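Maleylacetoacetate isomerase (Anaeromyxobacter dehalogenans, PDB 4IGJ) probably catalyses the glutathione-dependent isomerisation of maleylacetoacetate to fumarylacetoacetate, as a zeta-class member of the glutathione transferase superfamily. Local coordinates at residues L25-Y30 with R38-L43; V76-V81 with L89-M94; W154-I159 with F200-E205. All blocks are in the same frame, centred on the assembly; numbering follows the deposited sequence.

Contact 1: L25-Y30 with R38-L43; sequences LRLYSY and RVRLGL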
# COMPACT_ATOMS: atom_id res chain seq x y z
N LEU A 25 -13.28 0.95 20.84
CA LEU A 25 -12.32 1.46 19.85
C LEU A 25 -11.85 2.87 20.16
O LEU A 25 -12.65 3.73 20.55
CB LEU A 25 -12.96 1.45 18.47
CG LEU A 25 -13.47 0.12 17.92
CD1 LEU A 25 -14.09 0.35 16.55
CD2 LEU A 25 -12.36 -0.90 17.84
N ARG A 26 -10.56 3.12 19.95
CA ARG A 26 -10.00 4.45 20.11
C ARG A 26 -9.03 4.73 18.95
O ARG A 26 -8.05 4.00 18.76
CB ARG A 26 -9.28 4.56 21.45
CG ARG A 26 -8.34 5.75 21.58
CD ARG A 26 -7.51 5.62 22.84
NE ARG A 26 -8.14 6.29 23.97
CZ ARG A 26 -7.54 7.23 24.69
NH1 ARG A 26 -8.17 7.81 25.70
NH2 ARG A 26 -6.30 7.60 24.40
N LEU A 27 -9.30 5.79 18.20
CA LEU A 27 -8.48 6.11 17.04
C LEU A 27 -7.53 7.26 17.32
O LEU A 27 -7.97 8.36 17.64
CB LEU A 27 -9.36 6.47 15.85
CG LEU A 27 -8.59 6.78 14.58
CD1 LEU A 27 -7.88 5.52 14.05
CD2 LEU A 27 -9.50 7.38 13.54
N TYR A 28 -6.24 6.99 17.18
CA TYR A 28 -5.22 8.05 17.22
C TYR A 28 -5.19 8.70 15.85
O TYR A 28 -4.80 8.07 14.86
CB TYR A 28 -3.86 7.46 17.58
CG TYR A 28 -3.78 7.01 19.02
CD1 TYR A 28 -3.17 7.81 19.98
CD2 TYR A 28 -4.32 5.79 19.43
CE1 TYR A 28 -3.10 7.41 21.30
CE2 TYR A 28 -4.25 5.39 20.75
CZ TYR A 28 -3.63 6.20 21.68
OH TYR A 28 -3.56 5.80 23.00
N SER A 29 -5.60 9.97 15.79
CA SER A 29 -5.86 10.65 14.53
C SER A 29 -5.35 12.08 14.60
O SER A 29 -5.30 12.68 15.68
CB SER A 29 -7.37 10.66 14.25
OG SER A 29 -7.71 11.44 13.12
N TYR A 30 -4.95 12.60 13.44
CA TYR A 30 -4.69 14.02 13.25
C TYR A 30 -5.72 14.49 12.23
O TYR A 30 -5.99 13.78 11.25
CB TYR A 30 -3.26 14.20 12.71
CG TYR A 30 -2.86 15.61 12.33
CD1 TYR A 30 -2.79 16.62 13.28
CD2 TYR A 30 -2.49 15.91 11.03
CE1 TYR A 30 -2.41 17.90 12.93
CE2 TYR A 30 -2.11 17.18 10.66
CZ TYR A 30 -2.07 18.17 11.62
OH TYR A 30 -1.68 19.44 11.25
N ARG A 38 -8.75 7.83 6.01
CA ARG A 38 -9.20 6.56 5.44
C ARG A 38 -9.84 5.69 6.50
O ARG A 38 -10.89 5.08 6.26
CB ARG A 38 -8.03 5.78 4.83
CG ARG A 38 -7.25 6.54 3.75
CD ARG A 38 -5.87 5.94 3.66
NE ARG A 38 -5.02 6.60 2.68
CZ ARG A 38 -3.73 6.32 2.53
NH1 ARG A 38 -3.15 5.41 3.30
NH2 ARG A 38 -3.01 6.97 1.61
N VAL A 39 -9.21 5.63 7.67
CA VAL A 39 -9.73 4.82 8.77
C VAL A 39 -11.02 5.41 9.34
O VAL A 39 -11.97 4.67 9.61
CB VAL A 39 -8.65 4.56 9.83
CG1 VAL A 39 -9.22 3.73 10.98
CG2 VAL A 39 -7.47 3.83 9.19
N ARG A 40 -11.07 6.74 9.47
CA ARG A 40 -12.30 7.40 9.90
C ARG A 40 -13.46 7.07 8.96
O ARG A 40 -14.59 6.88 9.41
CB ARG A 40 -12.11 8.92 9.98
CG ARG A 40 -11.07 9.33 11.00
CD ARG A 40 -11.21 10.81 11.37
NE ARG A 40 -11.06 11.71 10.22
CZ ARG A 40 -9.95 12.38 9.93
NH1 ARG A 40 -8.85 12.26 10.68
NH2 ARG A 40 -9.94 13.19 8.87
N LEU A 41 -13.18 6.99 7.67
CA LEU A 41 -14.20 6.61 6.70
C LEU A 41 -14.66 5.17 6.88
O LEU A 41 -15.86 4.89 6.85
CB LEU A 41 -13.70 6.85 5.27
CG LEU A 41 -13.73 8.33 4.89
CD1 LEU A 41 -12.98 8.52 3.58
CD2 LEU A 41 -15.16 8.80 4.77
N GLY A 42 -13.72 4.25 7.10
CA GLY A 42 -14.09 2.87 7.33
C GLY A 42 -14.98 2.74 8.56
O GLY A 42 -15.97 2.01 8.53
N LEU A 43 -14.61 3.43 9.63
CA LEU A 43 -15.39 3.40 10.88
C LEU A 43 -16.79 3.98 10.67
O LEU A 43 -17.79 3.39 11.11
CB LEU A 43 -14.65 4.16 11.97
CG LEU A 43 -13.34 3.49 12.40
CD1 LEU A 43 -12.43 4.48 13.11
CD2 LEU A 43 -13.62 2.27 13.28

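Contact 2: V76-V81 with L89-M94; sequences VPVLEV and LLVQSM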
# COMPACT_ATOMS: atom_id res chain seq x y z
N VAL A 76 0.41 7.75 13.31
CA VAL A 76 -0.97 8.03 12.92
C VAL A 76 -1.28 7.46 11.55
O VAL A 76 -0.54 7.70 10.60
CB VAL A 76 -1.21 9.56 12.90
CG1 VAL A 76 -2.50 9.90 12.17
CG2 VAL A 76 -1.21 10.13 14.31
N PRO A 77 -2.38 6.69 11.42
CA PRO A 77 -3.36 6.30 12.43
C PRO A 77 -2.96 5.05 13.21
O PRO A 77 -2.25 4.19 12.70
CB PRO A 77 -4.59 5.97 11.59
CG PRO A 77 -4.00 5.37 10.35
CD PRO A 77 -2.76 6.21 10.08
N VAL A 78 -3.43 4.98 14.45
CA VAL A 78 -3.40 3.74 15.22
C VAL A 78 -4.82 3.50 15.70
O VAL A 78 -5.43 4.38 16.30
CB VAL A 78 -2.45 3.83 16.41
CG1 VAL A 78 -2.52 2.57 17.27
CG2 VAL A 78 -1.03 4.08 15.93
N LEU A 79 -5.36 2.31 15.42
CA LEU A 79 -6.65 1.95 15.98
C LEU A 79 -6.40 1.07 17.20
O LEU A 79 -5.94 -0.07 17.06
CB LEU A 79 -7.52 1.22 14.96
CG LEU A 79 -8.94 0.93 15.46
CD1 LEU A 79 -9.69 2.22 15.76
CD2 LEU A 79 -9.70 0.08 14.44
N GLU A 80 -6.68 1.61 18.39
CA GLU A 80 -6.54 0.84 19.62
C GLU A 80 -7.82 0.09 19.90
O GLU A 80 -8.90 0.69 19.98
CB GLU A 80 -6.20 1.75 20.80
CG GLU A 80 -6.24 1.00 22.13
CD GLU A 80 -5.72 1.81 23.30
OE1 GLU A 80 -5.20 2.92 23.09
OE2 GLU A 80 -5.83 1.32 24.44
N VAL A 81 -7.72 -1.23 20.03
CA VAL A 81 -8.88 -2.07 20.26
C VAL A 81 -8.79 -2.64 21.66
O VAL A 81 -7.83 -3.34 22.00
CB VAL A 81 -8.97 -3.20 19.23
CG1 VAL A 81 -10.29 -3.92 19.38
CG2 VAL A 81 -8.86 -2.64 17.81
N LEU A 89 -3.01 -2.82 19.32
CA LEU A 89 -2.77 -1.59 18.59
C LEU A 89 -2.62 -1.94 17.12
O LEU A 89 -1.65 -2.59 16.73
CB LEU A 89 -1.51 -0.88 19.09
CG LEU A 89 -1.60 -0.47 20.57
CD1 LEU A 89 -0.30 0.16 21.05
CD2 LEU A 89 -2.76 0.48 20.78
N LEU A 90 -3.59 -1.53 16.31
CA LEU A 90 -3.55 -1.85 14.89
C LEU A 90 -2.98 -0.67 14.12
O LEU A 90 -3.38 0.48 14.33
CB LEU A 90 -4.94 -2.19 14.38
CG LEU A 90 -5.66 -3.29 15.15
CD1 LEU A 90 -7.03 -3.54 14.53
CD2 LEU A 90 -4.83 -4.56 15.19
N VAL A 91 -2.03 -0.96 13.23
CA VAL A 91 -1.36 0.07 12.44
C VAL A 91 -1.44 -0.23 10.95
O VAL A 91 -1.73 -1.36 10.57
CB VAL A 91 0.12 0.25 12.87
CG1 VAL A 91 0.20 0.67 14.34
CG2 VAL A 91 0.92 -1.02 12.62
N GLN A 92 -1.14 0.79 10.14
CA GLN A 92 -1.21 0.76 8.66
C GLN A 92 -2.65 0.78 8.19
O GLN A 92 -3.41 -0.14 8.46
CB GLN A 92 -0.45 -0.41 8.04
CG GLN A 92 1.07 -0.25 8.06
CD GLN A 92 1.58 0.78 7.05
OE1 GLN A 92 0.89 1.14 6.09
NE2 GLN A 92 2.79 1.26 7.26
N SER A 93 -3.02 1.84 7.48
CA SER A 93 -4.41 2.03 7.08
C SER A 93 -5.05 0.81 6.40
O SER A 93 -6.18 0.45 6.72
CB SER A 93 -4.60 3.29 6.21
OG SER A 93 -3.95 3.16 4.94
N MET A 94 -4.33 0.15 5.50
CA MET A 94 -4.94 -0.96 4.78
C MET A 94 -5.14 -2.16 5.69
O MET A 94 -6.16 -2.83 5.60
CB MET A 94 -4.13 -1.36 3.55
CG MET A 94 -4.90 -2.28 2.59
SD MET A 94 -6.16 -1.36 1.69
CE MET A 94 -6.93 -2.65 0.71
O HOH W 1 -0.54 3.49 10.82

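Contact 3: W154-I159 with F200-E205; sequences WARFFI and FGLDLE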
# COMPACT_ATOMS: atom_id res chain seq x y z
N TRP A 154 6.73 18.63 -7.01
CA TRP A 154 6.87 17.18 -6.90
C TRP A 154 5.56 16.53 -6.51
O TRP A 154 5.14 15.56 -7.14
CB TRP A 154 7.95 16.89 -5.85
CG TRP A 154 8.13 15.46 -5.41
CD1 TRP A 154 7.34 14.75 -4.54
CD2 TRP A 154 9.22 14.60 -5.75
NE1 TRP A 154 7.86 13.49 -4.35
CE2 TRP A 154 9.02 13.38 -5.08
CE3 TRP A 154 10.35 14.75 -6.56
CZ2 TRP A 154 9.91 12.31 -5.20
CZ3 TRP A 154 11.23 13.68 -6.69
CH2 TRP A 154 11.00 12.48 -6.01
N ALA A 155 4.91 17.07 -5.49
CA ALA A 155 3.63 16.54 -5.05
C ALA A 155 2.61 16.60 -6.18
O ALA A 155 1.88 15.63 -6.42
CB ALA A 155 3.12 17.29 -3.82
N ARG A 156 2.53 17.73 -6.88
CA ARG A 156 1.60 17.83 -8.00
C ARG A 156 1.92 16.81 -9.10
O ARG A 156 1.01 16.24 -9.69
CB ARG A 156 1.59 19.25 -8.58
CG ARG A 156 0.78 20.24 -7.76
CD ARG A 156 0.68 21.61 -8.47
NE ARG A 156 1.97 22.28 -8.57
CZ ARG A 156 2.47 23.08 -7.63
NH1 ARG A 156 1.79 23.30 -6.51
NH2 ARG A 156 3.65 23.65 -7.80
N PHE A 157 3.20 16.58 -9.35
CA PHE A 157 3.58 15.63 -10.39
C PHE A 157 3.12 14.21 -10.04
O PHE A 157 2.52 13.53 -10.86
CB PHE A 157 5.09 15.64 -10.62
CG PHE A 157 5.56 14.59 -11.59
CD1 PHE A 157 5.49 14.81 -12.96
CD2 PHE A 157 6.03 13.37 -11.13
CE1 PHE A 157 5.91 13.84 -13.85
CE2 PHE A 157 6.46 12.39 -12.02
CZ PHE A 157 6.39 12.63 -13.38
N PHE A 158 3.44 13.78 -8.83
CA PHE A 158 3.15 12.40 -8.44
C PHE A 158 1.67 12.17 -8.15
O PHE A 158 1.14 11.10 -8.44
CB PHE A 158 4.04 11.96 -7.28
CG PHE A 158 5.43 11.59 -7.71
CD1 PHE A 158 5.66 10.39 -8.38
CD2 PHE A 158 6.50 12.43 -7.47
CE1 PHE A 158 6.93 10.05 -8.80
CE2 PHE A 158 7.78 12.09 -7.89
CZ PHE A 158 7.99 10.90 -8.55
N ILE A 159 1.00 13.16 -7.59
CA ILE A 159 -0.44 13.04 -7.40
C ILE A 159 -1.18 12.97 -8.74
O ILE A 159 -2.06 12.12 -8.91
CB ILE A 159 -0.98 14.19 -6.52
CG1 ILE A 159 -0.41 14.06 -5.10
CG2 ILE A 159 -2.51 14.19 -6.51
CD1 ILE A 159 -0.74 15.24 -4.19
N PHE A 200 -2.67 21.02 -2.88
CA PHE A 200 -1.45 21.31 -3.63
C PHE A 200 -1.71 22.08 -4.91
O PHE A 200 -0.80 22.30 -5.71
CB PHE A 200 -0.70 20.00 -3.93
CG PHE A 200 -0.03 19.40 -2.73
CD1 PHE A 200 0.98 20.09 -2.08
CD2 PHE A 200 -0.39 18.15 -2.26
CE1 PHE A 200 1.61 19.54 -0.97
CE2 PHE A 200 0.23 17.59 -1.15
CZ PHE A 200 1.23 18.29 -0.50
N GLY A 201 -2.96 22.49 -5.11
CA GLY A 201 -3.32 23.29 -6.27
C GLY A 201 -3.30 22.54 -7.58
O GLY A 201 -3.12 23.13 -8.65
N LEU A 202 -3.49 21.22 -7.51
CA LEU A 202 -3.55 20.44 -8.74
C LEU A 202 -4.91 20.59 -9.41
O LEU A 202 -5.94 20.45 -8.76
CB LEU A 202 -3.27 18.96 -8.46
CG LEU A 202 -3.19 18.05 -9.68
CD1 LEU A 202 -1.97 18.41 -10.52
CD2 LEU A 202 -3.17 16.58 -9.26
N ASP A 203 -4.91 20.87 -10.71
CA ASP A 203 -6.16 20.99 -11.43
C ASP A 203 -6.80 19.62 -11.65
O ASP A 203 -6.16 18.71 -12.19
CB ASP A 203 -5.96 21.69 -12.78
CG ASP A 203 -7.23 21.72 -13.61
OD1 ASP A 203 -8.12 22.55 -13.31
OD2 ASP A 203 -7.35 20.91 -14.55
N LEU A 204 -8.06 19.49 -11.25
CA LEU A 204 -8.76 18.21 -11.25
C LEU A 204 -9.65 18.00 -12.48
O LEU A 204 -10.32 16.98 -12.60
CB LEU A 204 -9.61 18.06 -9.99
CG LEU A 204 -8.89 17.89 -8.66
CD1 LEU A 204 -9.89 17.55 -7.58
CD2 LEU A 204 -7.80 16.82 -8.75
N GLU A 205 -9.65 18.98 -13.38
CA GLU A 205 -10.42 18.85 -14.63
C GLU A 205 -10.14 17.57 -15.44
O GLU A 205 -11.07 16.98 -15.99
CB GLU A 205 -10.26 20.12 -15.49
CG GLU A 205 -11.13 20.14 -16.73
CD GLU A 205 -10.47 19.44 -17.90
OE1 GLU A 205 -9.23 19.42 -17.96
OE2 GLU A 205 -11.20 18.89 -18.76

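Contact 1: L25-Y30 with R38-L43
L27, near the middle of strand 24-29, sends its two methyl branches onto different parts of helix 34-45. CG stands anti to the backbone N (chi1 -178°), which carries the fork out from the sheet to the helix. There CD1 meets CG1 of V39 at 3.8 Å, while CD2 lies against the aliphatic root of R40, 3.6 Å from its CG, the two side chains crossing at about a right angle. The same CD2 also approaches CD1 of L43, one helical turn beyond V39, so L27 is engaged by three residues of the helix.

R40 begins as an apolar neighbour of L27 and ends as a polar one of the strand's C-terminal end. Its chain bends at chi3 (-60°) and brings the guanidinium edge-on to S29 and Y30. NH1 gives a hydrogen bond of 2.8 Å to OG of S29, which lies close to the guanidinium plane, and a longer one of 3.3 Å to the backbone O of Y30, reaching that oxygen from above its carbonyl plane. NE and NH2 are held by the backbone oxygens of A226 and W31, so all three nitrogens of this buried group have acceptors, an arrangement that should fix its rotation and help to offset the cost of burying the charge.

L43 completes the apolar seam: its other methyl, CD2, rests 3.8 Å from CD1 of L25. Strand and helix run nearly antiparallel, at 154°, with their axes 10.1 Å apart. This is the first half of a beta-alpha-beta unit, strand 24-29, helix 34-45 and strand 51-54, characteristic of the thioredoxin-like N-terminal domain of glutathione transferases.

Contact 2: V76-V81 with L89-M94
Two backbone hydrogen bonds join L79 and L90, the hydrogen-bonded pair of this antiparallel hairpin. L79 N reaches L90 O at 2.9 Å; the return bond, from L90 N to L79 O, has the same length and is nearly straight at 169°. The CA of V78 adds a CH...O contact of 3.4 Å to L90 O. Where the strands part, a water takes over, donating to P77 O at 2.6 Å and accepting from Q92 N, the N-cap residue of helix 93-103.

Apolar contacts line both faces. On one, L89 lies alongside E80, its CD2 3.7 Å from E80 CB, and V78 sets CG1 against L89 CB and CG2 against V91 CG1. The other carries L79 and L90, CB to CB 4.3 Å, and L90 CD1 also reaches V81 CG2 at 3.9 Å.

A cis peptide bond precedes P77, as in the cis-proline loop of thioredoxin-like folds, and V76, which opens 76-81, and S93, in the first turn of helix 93-103, both bind glutathione. L79, V81 and L90 pack on helix 93-103, while strand 24-29 flanks strand 78-82 and W115 and A122 of the second subunit touch V81 and V91.

Contact 3: W154-I159 with F200-E205
F200 and the residues after it leave helix 185-199 through a Schellman motif and run past helix 150-171 in the all-helical C-terminal domain. The F200 ring lies flat over A155, whose CB sits on the ring normal, 3.7 Å from the centroid, in a CH-pi contact. I159 brings CD1 to 3.5 Å from CD2 of the same ring, on an oblique approach. R156 deals with the backbone instead: CG and CD run past the F200 carbonyl, and a bend at chi3 (-66°) then turns the guanidinium back so that NH1 donates to F200 O at 2.9 Å. The bond is nearly straight (166°), with the oxygen lying in the guanidinium plane. With an alanine here in place of R156, the F200 carbonyl is likely to lose this donor, and a gap to open beside F200 and G201 where CG and CD now pack.

G201 follows as the C-prime residue of the motif, its positive phi (71°) favouring glycine; its N bonds to R198 O and that of L202 to A197 O. At L202 the fork straddles the helix surface: CD1 faces R156 O at 3.8 Å, and CD2 touches CG2 of I159 at 3.7 Å. Further on, the backbone oxygens of L204 and E205 are bound by R211, and E205 N turns back to give D203 OD2 a weak hydrogen bond of 3.2 Å.

Contacts 1 and 2 are neighbours in the N-terminal domain, with centres about 8 Å apart, and follow one another along the chain. Strands 24-29 and 78-82 lie side by side in the same four-stranded mixed sheet, where R26 O probably bonds to E80 N and V78 O to Y28 N. Contact 1 joins that sheet to helix 34-45, while contact 2 is the hairpin at one edge, with 87-91 outermost in this chain; R38 and S93, both glutathione-binding, are hydrogen-bonded to each other between them. Contact 3 comes last, in the helical C-terminal domain across the chain's centre, its centre about 26 Å from that of contact 1 and about 28 Å from that of contact 2. Contacts 2 and 3 both touch the second subunit, so each domain contributes to the dimer.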